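Side-chain contacts in TetR-family transcriptional regulator (Streptomyces coelicolor, PDB 2G7L), which probably controls transcription as a dimer, binding operator DNA through a helix-turn-helix domain and responding to a small ligand through its all-helical C-terminal domain: residues T98-V103 with D155-A160; D88-L93 with W212-L217; E133-S138 with A143-G148. All coordinates share one frame; numbering follows the deposited sequence.

Contact 1 (T98-V103 with D155-A160); sequences TSYTLV and DATATA
Thr157 OG1 is gripped by two groups: it accepts the phenolic hydrogen of Tyr100 OH at 3.0 Å, and it hydrogen-bonds back to the carbonyl of Leu153 one turn earlier in its own helix. This joins two helices of the TetR-type C-terminal domain, helix 89-106 and helix 142-161, in its buried interior. Over the two segments the axes run in the same general direction, with a signed crossing angle of -30° and a closest approach of 9.4 Å.

Tyr100 can span that gap because its CG stands anti to the backbone N (chi1 172°), which sends the ring across to the other helix. The ring arrives edge first. Its CD2-CE2 side borders Ala156, with CD2 3.9 Å from Ala156 CB, and both this methyl and Thr157 OG1 lie near the ring plane. At the hydroxyl, the CZ-OH-OG1 angle of about 113° is close to trigonal, as expected when the phenolic hydrogen lies roughly in the ring plane, on the side of CE2. The threonine therefore satisfies the hydroxyl without covering a ring face.

The small Ala156 is consistent with the close approach of the backbones: the CA atoms of Thr101 and Ala156 are 5.7 Å apart. Ala160, one turn further on, also directs its methyl at helix 89-106, and Ala111, Ala114 and Leu115 of helix 108-116 pack against Thr157. Thr101 directs its polar branch to the interface, where it faces the methyl of Ala156, but the hydroxyl is bonded to the carbonyl of Leu97 in its own helix. On the tyrosine side, the ring edge follows its hydroxyl toward the threonine, bringing Tyr100 CE2 to 3.6 Å from Thr157 OG1.

Contact 2 (D88-L93 with W212-L217); sequences DWREQL and WSFDVL
Arg90 and Phe214 meet obliquely, the arginine passing the ring on its way to Asp215. The guanidinium and phenyl planes are 86° apart, so there is no flat stacking between them; the touch is instead made by the aliphatic part of the chain, with Arg90 CG 4.1 Å from Phe214 CE2. Here the start of helix 89-106 faces helix 206-223 within the helical C-terminal domain, the segments running in roughly opposed directions with axes 11.8 Å apart. Side chains must bridge that wide gap.

Arg90 does so fully stretched: CG is anti to the backbone N and the chain stays extended from CG to NE. Its NH2 then reaches Asp215 OD1 at 2.6 Å in a salt bridge that is nearly straight (N-H...O 171°). The oxygen lies in the guanidinium plane and is met from its anti side, with the donor tilted out of the carboxylate plane. The planes are 26° apart, yet only NH2 bonds to OD1, Arg90 NE staying 3.6 Å from Asp215 OD1, so the bridge rests on one bond.

Phe214, also with CG anti to its backbone N, pushes the far end of its ring between Arg90 and Leu93. Phe214 CZ comes within 3.4 Å of Arg90 O, which lies oblique to the ring. On the more buried flank, Leu93 CD1 lies 4.0 Å from Phe214 CE1, and Leu93 continues onto Val131, Leu134 and Leu152.

Both charged groups have second partners. Asp215 OD2 forms a salt bridge with Arg94, and Arg90 NH1 bonds to Asn219 OD1, which probably helps fix the rotation of the guanidinium. With an arginine at each oxygen, the Asp215 carboxylate is probably kept ionised, its charge shared between two positions of helix 89-106, one turn apart.

Contact 3 (E133-S138 with A143-G148); sequences ELLARS and AQVAWG
This is apolar packing beside the short turn between two consecutive helices: Leu135 and Ala136 of segment 133-138 meet Val145 and Gly148 near the start of helix 142-161, with only four residues between the two segments. The helices belong to the TetR-type C-terminal domain, and the closest CA pair, that of Ala136 and Val145, is 5.9 Å apart.

Leu135 and Val145 carry the contact. In Leu135, CG is anti to the backbone N (chi1 -171°), which extends the side chain over the opposite helix, and the CD2 branch does the touching. That methyl sits 3.9 Å from Val145 CB and also rests on backbone, 3.7 Å from Val145 O. Further along the same helix it reaches Gly148, where the bare backbone presents the C atom at 4.2 Å from Leu135 CD2. Val149 and Leu152 continue the surface under Leu135.

Val145 answers in the reverse sense, the two side chains sliding past each other in opposite directions. Its CG2 methyl lies 3.9 Å from Ala136 N and 4.1 Å from Ala136 CB, so it is laid against backbone as much as against the alanine methyl. Leu132 adds to this packing, and His197 of the second subunit also touches Val145.

The turn itself is held by polar bonds. Ser138 folds back so that its OG donates to Leu135 O at 2.9 Å, nearly in line with the carbonyl (C=O...OG 173°); the same oxygen accepts Ser138 N, while Ser138 OG is also bonded to Ala140 N.

Overall arrangement
All three contacts lie in the helical C-terminal domain, and each reaches the second subunit. Contact 1 is the most central, its centre about 5 Å from that of the chain, against about 16 and 18 Å for contacts 2 and 3; contacts 1 and 3 are both buried, contact 2 only partly. Their chemistry differs: a neutral hydroxyl pair in contact 1, a salt bridge in contact 2, and apolar side chains on methyls and backbone in contact 3, beside a turn. Helix 89-106 serves contacts 1 and 2, and helix 142-161 contacts 1 and 3. Asp155 OD2 to Ser213 OG (3.1 Å), probably a hydrogen bond, links 155-160 to 212-217; Trp89 and Leu93 pack on 133-138.

Contact 1 (T98-V103 with D155-A160)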
loop_
_atom_site.group_PDB
_atom_site.type_symbol
_atom_site.label_atom_id
_atom_site.label_comp_id
_atom_site.label_asym_id
_atom_site.label_seq_id
_atom_site.Cartn_x
_atom_site.Cartn_y
_atom_site.Cartn_z
ATOM N N THR A 98 -4.961 -14.386 -5.266
ATOM C CA THR A 98 -4.950 -13.974 -6.668
ATOM C C THR A 98 -6.282 -13.399 -7.146
ATOM O O THR A 98 -6.311 -12.336 -7.793
ATOM C CB THR A 98 -4.469 -15.157 -7.568
ATOM O OG1 THR A 98 -3.163 -15.504 -7.141
ATOM C CG2 THR A 98 -4.404 -14.809 -9.039
ATOM N N SER A 99 -7.388 -14.067 -6.844
ATOM C CA SER A 99 -8.661 -13.537 -7.284
ATOM C C SER A 99 -9.019 -12.290 -6.534
ATOM O O SER A 99 -9.522 -11.382 -7.162
ATOM C CB SER A 99 -9.790 -14.593 -7.343
ATOM O OG SER A 99 -9.922 -15.345 -6.163
ATOM N N TYR A 100 -8.714 -12.181 -5.238
ATOM C CA TYR A 100 -8.806 -10.874 -4.575
ATOM C C TYR A 100 -8.038 -9.824 -5.347
ATOM O O TYR A 100 -8.592 -8.778 -5.724
ATOM C CB TYR A 100 -8.309 -10.966 -3.155
ATOM C CG TYR A 100 -8.183 -9.654 -2.413
ATOM C CD1 TYR A 100 -9.313 -9.017 -1.896
ATOM C CD2 TYR A 100 -6.911 -9.071 -2.147
ATOM C CE1 TYR A 100 -9.224 -7.828 -1.174
ATOM C CE2 TYR A 100 -6.815 -7.887 -1.394
ATOM C CZ TYR A 100 -7.977 -7.270 -0.922
ATOM O OH TYR A 100 -7.930 -6.112 -0.191
ATOM N N THR A 101 -6.771 -10.114 -5.656
ATOM C CA THR A 101 -5.896 -9.188 -6.379
ATOM C C THR A 101 -6.444 -8.789 -7.765
ATOM O O THR A 101 -6.359 -7.635 -8.153
ATOM C CB THR A 101 -4.444 -9.764 -6.522
ATOM O OG1 THR A 101 -3.903 -9.989 -5.219
ATOM C CG2 THR A 101 -3.538 -8.778 -7.219
ATOM N N LEU A 102 -6.984 -9.760 -8.492
ATOM C CA LEU A 102 -7.572 -9.501 -9.805
ATOM C C LEU A 102 -8.798 -8.585 -9.712
ATOM O O LEU A 102 -8.990 -7.768 -10.579
ATOM C CB LEU A 102 -7.952 -10.827 -10.480
ATOM C CG LEU A 102 -6.725 -11.578 -11.026
ATOM C CD1 LEU A 102 -7.056 -13.041 -11.235
ATOM C CD2 LEU A 102 -6.133 -10.940 -12.291
ATOM N N VAL A 103 -9.598 -8.680 -8.658
ATOM C CA VAL A 103 -10.625 -7.627 -8.511
ATOM C C VAL A 103 -10.040 -6.252 -8.234
ATOM O O VAL A 103 -10.458 -5.292 -8.822
ATOM C CB VAL A 103 -11.946 -8.001 -7.696
ATOM C CG1 VAL A 103 -11.911 -9.354 -7.014
ATOM C CG2 VAL A 103 -12.526 -6.854 -6.823
ATOM N N ASP A 155 -0.523 -6.525 1.230
ATOM C CA ASP A 155 0.473 -6.669 0.164
ATOM C C ASP A 155 -0.197 -6.692 -1.213
ATOM O O ASP A 155 0.273 -6.014 -2.148
ATOM C CB ASP A 155 1.275 -7.950 0.422
ATOM C CG ASP A 155 2.214 -8.327 -0.751
ATOM O OD1 ASP A 155 3.130 -7.499 -1.082
ATOM O OD2 ASP A 155 2.029 -9.443 -1.315
ATOM N N ALA A 156 -1.284 -7.456 -1.371
ATOM C CA ALA A 156 -1.979 -7.481 -2.659
ATOM C C ALA A 156 -2.585 -6.117 -2.950
ATOM O O ALA A 156 -2.493 -5.590 -4.058
ATOM C CB ALA A 156 -3.089 -8.592 -2.679
ATOM N N THR A 157 -3.169 -5.526 -1.913
ATOM C CA THR A 157 -3.795 -4.222 -2.010
ATOM C C THR A 157 -2.795 -3.161 -2.372
ATOM O O THR A 157 -3.090 -2.330 -3.212
ATOM C CB THR A 157 -4.422 -3.806 -0.666
ATOM O OG1 THR A 157 -5.251 -4.873 -0.166
ATOM C CG2 THR A 157 -5.251 -2.549 -0.808
ATOM N N ALA A 158 -1.622 -3.135 -1.699
ATOM C CA ALA A 158 -0.563 -2.143 -2.052
ATOM C C ALA A 158 -0.121 -2.326 -3.485
ATOM O O ALA A 158 0.045 -1.346 -4.193
ATOM C CB ALA A 158 0.624 -2.205 -1.083
ATOM N N THR A 159 0.021 -3.549 -3.940
ATOM C CA THR A 159 0.470 -3.792 -5.334
ATOM C C THR A 159 -0.569 -3.401 -6.396
ATOM O O THR A 159 -0.230 -2.943 -7.503
ATOM C CB THR A 159 0.921 -5.269 -5.573
ATOM O OG1 THR A 159 2.016 -5.603 -4.699
ATOM C CG2 THR A 159 1.423 -5.477 -7.027
ATOM N N ALA A 160 -1.840 -3.658 -6.095
ATOM C CA ALA A 160 -2.937 -3.210 -6.987
ATOM C C ALA A 160 -3.081 -1.671 -6.995
ATOM O O ALA A 160 -3.392 -1.078 -8.030
ATOM C CB ALA A 160 -4.262 -3.897 -6.588
#

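Contact 2 (D88-L93 with W212-L217)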
loop_
_atom_site.group_PDB
_atom_site.type_symbol
_atom_site.label_atom_id
_atom_site.label_comp_id
_atom_site.label_asym_id
_atom_site.label_seq_id
_atom_site.Cartn_x
_atom_site.Cartn_y
_atom_site.Cartn_z
ATOM N N ASP A 88 -4.810 -29.031 -0.921
ATOM C CA ASP A 88 -4.032 -28.393 0.176
ATOM C C ASP A 88 -3.589 -26.908 0.095
ATOM O O ASP A 88 -3.575 -26.260 -0.964
ATOM C CB ASP A 88 -3.063 -29.292 0.987
ATOM C CG ASP A 88 -3.348 -29.220 2.556
ATOM O OD1 ASP A 88 -2.520 -29.724 3.338
ATOM O OD2 ASP A 88 -4.393 -28.673 3.024
ATOM N N TRP A 89 -3.253 -26.432 1.291
ATOM C CA TRP A 89 -3.641 -25.126 1.773
ATOM C C TRP A 89 -2.923 -23.976 1.074
ATOM O O TRP A 89 -3.531 -22.947 0.773
ATOM C CB TRP A 89 -3.451 -25.098 3.291
ATOM C CG TRP A 89 -2.000 -25.244 3.707
ATOM C CD1 TRP A 89 -1.356 -26.399 4.100
ATOM C CD2 TRP A 89 -1.019 -24.200 3.768
ATOM N NE1 TRP A 89 -0.044 -26.122 4.425
ATOM C CE2 TRP A 89 0.196 -24.789 4.201
ATOM C CE3 TRP A 89 -1.047 -22.818 3.500
ATOM C CZ2 TRP A 89 1.376 -24.045 4.354
ATOM C CZ3 TRP A 89 0.118 -22.099 3.638
ATOM C CH2 TRP A 89 1.314 -22.708 4.071
ATOM N N ARG A 90 -1.644 -24.184 0.761
ATOM C CA ARG A 90 -0.766 -23.117 0.280
ATOM C C ARG A 90 -1.140 -22.729 -1.126
ATOM O O ARG A 90 -1.195 -21.549 -1.466
ATOM C CB ARG A 90 0.721 -23.543 0.375
ATOM C CG ARG A 90 1.668 -22.461 -0.039
ATOM C CD ARG A 90 3.061 -22.722 0.418
ATOM N NE ARG A 90 3.975 -21.743 -0.145
ATOM C CZ ARG A 90 4.983 -21.195 0.539
ATOM N NH1 ARG A 90 5.190 -21.557 1.809
ATOM N NH2 ARG A 90 5.803 -20.303 -0.051
ATOM N N GLU A 91 -1.394 -23.732 -1.947
ATOM C CA GLU A 91 -1.834 -23.491 -3.322
ATOM C C GLU A 91 -3.247 -22.833 -3.422
ATOM O O GLU A 91 -3.506 -21.977 -4.308
ATOM C CB GLU A 91 -1.826 -24.823 -4.071
ATOM C CG GLU A 91 -2.504 -24.797 -5.452
ATOM C CD GLU A 91 -2.967 -26.199 -5.897
ATOM O OE1 GLU A 91 -3.466 -26.976 -5.030
ATOM O OE2 GLU A 91 -2.828 -26.513 -7.121
ATOM N N GLN A 92 -4.155 -23.263 -2.548
ATOM C CA GLN A 92 -5.504 -22.715 -2.495
ATOM C C GLN A 92 -5.489 -21.302 -1.904
ATOM O O GLN A 92 -6.178 -20.446 -2.402
ATOM C CB GLN A 92 -6.379 -23.578 -1.602
ATOM C CG GLN A 92 -6.916 -24.911 -2.213
ATOM C CD GLN A 92 -7.602 -25.750 -1.145
ATOM O OE1 GLN A 92 -8.841 -25.766 -1.038
ATOM N NE2 GLN A 92 -6.800 -26.413 -0.315
ATOM N N LEU A 93 -4.720 -21.073 -0.834
ATOM C CA LEU A 93 -4.359 -19.688 -0.380
ATOM C C LEU A 93 -3.906 -18.805 -1.541
ATOM O O LEU A 93 -4.420 -17.718 -1.774
ATOM C CB LEU A 93 -3.258 -19.715 0.694
ATOM C CG LEU A 93 -3.380 -18.857 1.970
ATOM C CD1 LEU A 93 -2.035 -18.480 2.403
ATOM C CD2 LEU A 93 -4.281 -17.628 1.917
ATOM N N TRP A 212 6.236 -14.106 -6.514
ATOM C CA TRP A 212 7.335 -14.034 -5.539
ATOM C C TRP A 212 6.922 -13.466 -4.177
ATOM O O TRP A 212 7.251 -14.050 -3.176
ATOM C CB TRP A 212 8.530 -13.221 -6.132
ATOM C CG TRP A 212 9.748 -13.314 -5.284
ATOM C CD1 TRP A 212 10.520 -14.423 -5.093
ATOM C CD2 TRP A 212 10.329 -12.272 -4.467
ATOM N NE1 TRP A 212 11.531 -14.151 -4.225
ATOM C CE2 TRP A 212 11.465 -12.842 -3.831
ATOM C CE3 TRP A 212 10.000 -10.918 -4.215
ATOM C CZ2 TRP A 212 12.281 -12.122 -2.955
ATOM C CZ3 TRP A 212 10.777 -10.212 -3.314
ATOM C CH2 TRP A 212 11.941 -10.806 -2.718
ATOM N N SER A 213 6.230 -12.321 -4.065
ATOM C CA SER A 213 6.029 -11.899 -2.658
ATOM C C SER A 213 5.045 -12.763 -1.840
ATOM O O SER A 213 5.076 -12.825 -0.569
ATOM C CB SER A 213 5.671 -10.428 -2.563
ATOM O OG SER A 213 4.432 -10.215 -3.125
ATOM N N PHE A 214 4.149 -13.433 -2.533
ATOM C CA PHE A 214 3.316 -14.435 -1.849
ATOM C C PHE A 214 4.185 -15.470 -1.095
ATOM O O PHE A 214 4.073 -15.678 0.141
ATOM C CB PHE A 214 2.369 -15.136 -2.861
ATOM C CG PHE A 214 1.623 -16.306 -2.247
ATOM C CD1 PHE A 214 0.445 -16.099 -1.539
ATOM C CD2 PHE A 214 2.142 -17.596 -2.295
ATOM C CE1 PHE A 214 -0.215 -17.205 -0.915
ATOM C CE2 PHE A 214 1.480 -18.693 -1.670
ATOM C CZ PHE A 214 0.306 -18.484 -1.004
ATOM N N ASP A 215 5.088 -16.097 -1.839
ATOM C CA ASP A 215 6.107 -17.022 -1.209
ATOM C C ASP A 215 6.971 -16.353 -0.175
ATOM O O ASP A 215 7.141 -16.869 0.910
ATOM C CB ASP A 215 6.972 -17.634 -2.322
ATOM C CG ASP A 215 6.191 -18.627 -3.153
ATOM O OD1 ASP A 215 5.427 -19.369 -2.501
ATOM O OD2 ASP A 215 6.345 -18.680 -4.410
ATOM N N VAL A 216 7.450 -15.148 -0.458
ATOM C CA VAL A 216 8.257 -14.439 0.535
ATOM C C VAL A 216 7.473 -14.284 1.809
ATOM O O VAL A 216 7.976 -14.491 2.939
ATOM C CB VAL A 216 8.675 -12.987 -0.017
ATOM C CG1 VAL A 216 9.272 -12.154 1.031
ATOM C CG2 VAL A 216 9.544 -13.121 -1.185
ATOM N N LEU A 217 6.209 -13.866 1.642
ATOM C CA LEU A 217 5.409 -13.565 2.820
ATOM C C LEU A 217 5.040 -14.835 3.542
ATOM O O LEU A 217 5.138 -14.910 4.779
ATOM C CB LEU A 217 4.136 -12.787 2.384
ATOM C CG LEU A 217 4.457 -11.282 2.209
ATOM C CD1 LEU A 217 3.384 -10.673 1.412
ATOM C CD2 LEU A 217 4.486 -10.633 3.628
#

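Contact 3 (E133-S138 with A143-G148)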
loop_
_atom_site.group_PDB
_atom_site.type_symbol
_atom_site.label_atom_id
_atom_site.label_comp_id
_atom_site.label_asym_id
_atom_site.label_seq_id
_atom_site.Cartn_x
_atom_site.Cartn_y
_atom_site.Cartn_z
ATOM N N GLU A 133 -8.387 -19.587 7.540
ATOM C CA GLU A 133 -8.594 -21.039 7.570
ATOM C C GLU A 133 -7.446 -21.765 6.877
ATOM O O GLU A 133 -6.878 -22.709 7.402
ATOM C CB GLU A 133 -9.885 -21.332 6.777
ATOM C CG GLU A 133 -10.578 -22.647 7.086
ATOM C CD GLU A 133 -11.644 -22.984 6.018
ATOM O OE1 GLU A 133 -11.655 -24.163 5.585
ATOM O OE2 GLU A 133 -12.419 -22.082 5.561
ATOM N N LEU A 134 -7.194 -21.352 5.646
ATOM C CA LEU A 134 -6.130 -21.908 4.821
ATOM C C LEU A 134 -4.748 -21.665 5.453
ATOM O O LEU A 134 -3.942 -22.585 5.640
ATOM C CB LEU A 134 -6.201 -21.281 3.436
ATOM C CG LEU A 134 -7.375 -21.722 2.570
ATOM C CD1 LEU A 134 -7.355 -21.057 1.210
ATOM C CD2 LEU A 134 -7.360 -23.258 2.313
ATOM N N LEU A 135 -4.461 -20.417 5.790
ATOM C CA LEU A 135 -3.149 -20.140 6.350
ATOM C C LEU A 135 -2.883 -20.959 7.595
ATOM O O LEU A 135 -1.755 -21.365 7.875
ATOM C CB LEU A 135 -2.950 -18.617 6.621
ATOM C CG LEU A 135 -1.506 -18.214 7.000
ATOM C CD1 LEU A 135 -0.395 -18.678 5.949
ATOM C CD2 LEU A 135 -1.412 -16.732 7.337
ATOM N N ALA A 136 -3.916 -21.152 8.393
ATOM C CA ALA A 136 -3.807 -21.876 9.682
ATOM C C ALA A 136 -3.324 -23.382 9.523
ATOM O O ALA A 136 -2.710 -23.931 10.449
ATOM C CB ALA A 136 -5.172 -21.823 10.426
ATOM N N ARG A 137 -3.587 -23.958 8.349
ATOM C CA ARG A 137 -3.277 -25.366 8.028
ATOM C C ARG A 137 -1.768 -25.558 7.968
ATOM O O ARG A 137 -1.267 -26.680 8.115
ATOM C CB ARG A 137 -3.971 -25.774 6.702
ATOM C CG ARG A 137 -5.537 -25.718 6.815
ATOM C CD ARG A 137 -6.411 -26.229 5.637
ATOM N NE ARG A 137 -7.844 -26.278 6.039
ATOM C CZ ARG A 137 -8.900 -26.247 5.217
ATOM N NH1 ARG A 137 -10.123 -26.282 5.714
ATOM N NH2 ARG A 137 -8.764 -26.153 3.899
ATOM N N SER A 138 -1.042 -24.442 7.766
ATOM C CA SER A 138 0.413 -24.452 7.763
ATOM C C SER A 138 0.927 -25.029 9.093
ATOM O O SER A 138 2.076 -25.426 9.162
ATOM C CB SER A 138 0.936 -23.002 7.623
ATOM O OG SER A 138 0.770 -22.290 8.871
ATOM N N ALA A 143 -0.820 -16.524 16.440
ATOM C CA ALA A 143 -0.458 -15.106 16.351
ATOM C C ALA A 143 0.060 -14.777 14.952
ATOM O O ALA A 143 -0.280 -13.741 14.366
ATOM C CB ALA A 143 0.545 -14.735 17.402
ATOM N N GLN A 144 0.823 -15.708 14.377
ATOM C CA GLN A 144 1.432 -15.558 13.066
ATOM C C GLN A 144 0.408 -15.701 11.986
ATOM O O GLN A 144 0.489 -15.049 10.900
ATOM C CB GLN A 144 2.538 -16.588 12.866
ATOM C CG GLN A 144 3.728 -16.270 13.750
ATOM C CD GLN A 144 4.665 -17.471 13.992
ATOM O OE1 GLN A 144 5.026 -17.741 15.129
ATOM N NE2 GLN A 144 5.082 -18.132 12.931
ATOM N N VAL A 145 -0.577 -16.574 12.209
ATOM C CA VAL A 145 -1.633 -16.626 11.168
ATOM C C VAL A 145 -2.547 -15.374 11.193
ATOM O O VAL A 145 -2.954 -14.934 10.170
ATOM C CB VAL A 145 -2.310 -18.038 10.935
ATOM C CG1 VAL A 145 -1.730 -19.195 11.794
ATOM C CG2 VAL A 145 -3.789 -18.004 10.685
ATOM N N ALA A 146 -2.765 -14.813 12.368
ATOM C CA ALA A 146 -3.603 -13.648 12.595
ATOM C C ALA A 146 -2.966 -12.367 11.997
ATOM O O ALA A 146 -3.623 -11.688 11.224
ATOM C CB ALA A 146 -3.833 -13.484 14.151
ATOM N N TRP A 147 -1.688 -12.072 12.341
ATOM C CA TRP A 147 -0.952 -10.954 11.750
ATOM C C TRP A 147 -0.586 -11.226 10.298
ATOM O O TRP A 147 -0.518 -10.302 9.467
ATOM C CB TRP A 147 0.255 -10.603 12.612
ATOM C CG TRP A 147 -0.104 -9.991 13.948
ATOM C CD1 TRP A 147 -1.293 -10.048 14.570
ATOM C CD2 TRP A 147 0.769 -9.236 14.815
ATOM N NE1 TRP A 147 -1.225 -9.398 15.832
ATOM C CE2 TRP A 147 0.042 -8.904 15.979
ATOM C CE3 TRP A 147 2.090 -8.790 14.700
ATOM C CZ2 TRP A 147 0.597 -8.135 17.032
ATOM C CZ3 TRP A 147 2.636 -8.066 15.736
ATOM C CH2 TRP A 147 1.900 -7.747 16.884
ATOM N N GLY A 148 -0.448 -12.498 9.932
ATOM C CA GLY A 148 -0.096 -12.831 8.581
ATOM C C GLY A 148 -1.143 -12.541 7.533
ATOM O O GLY A 148 -0.853 -12.100 6.427
#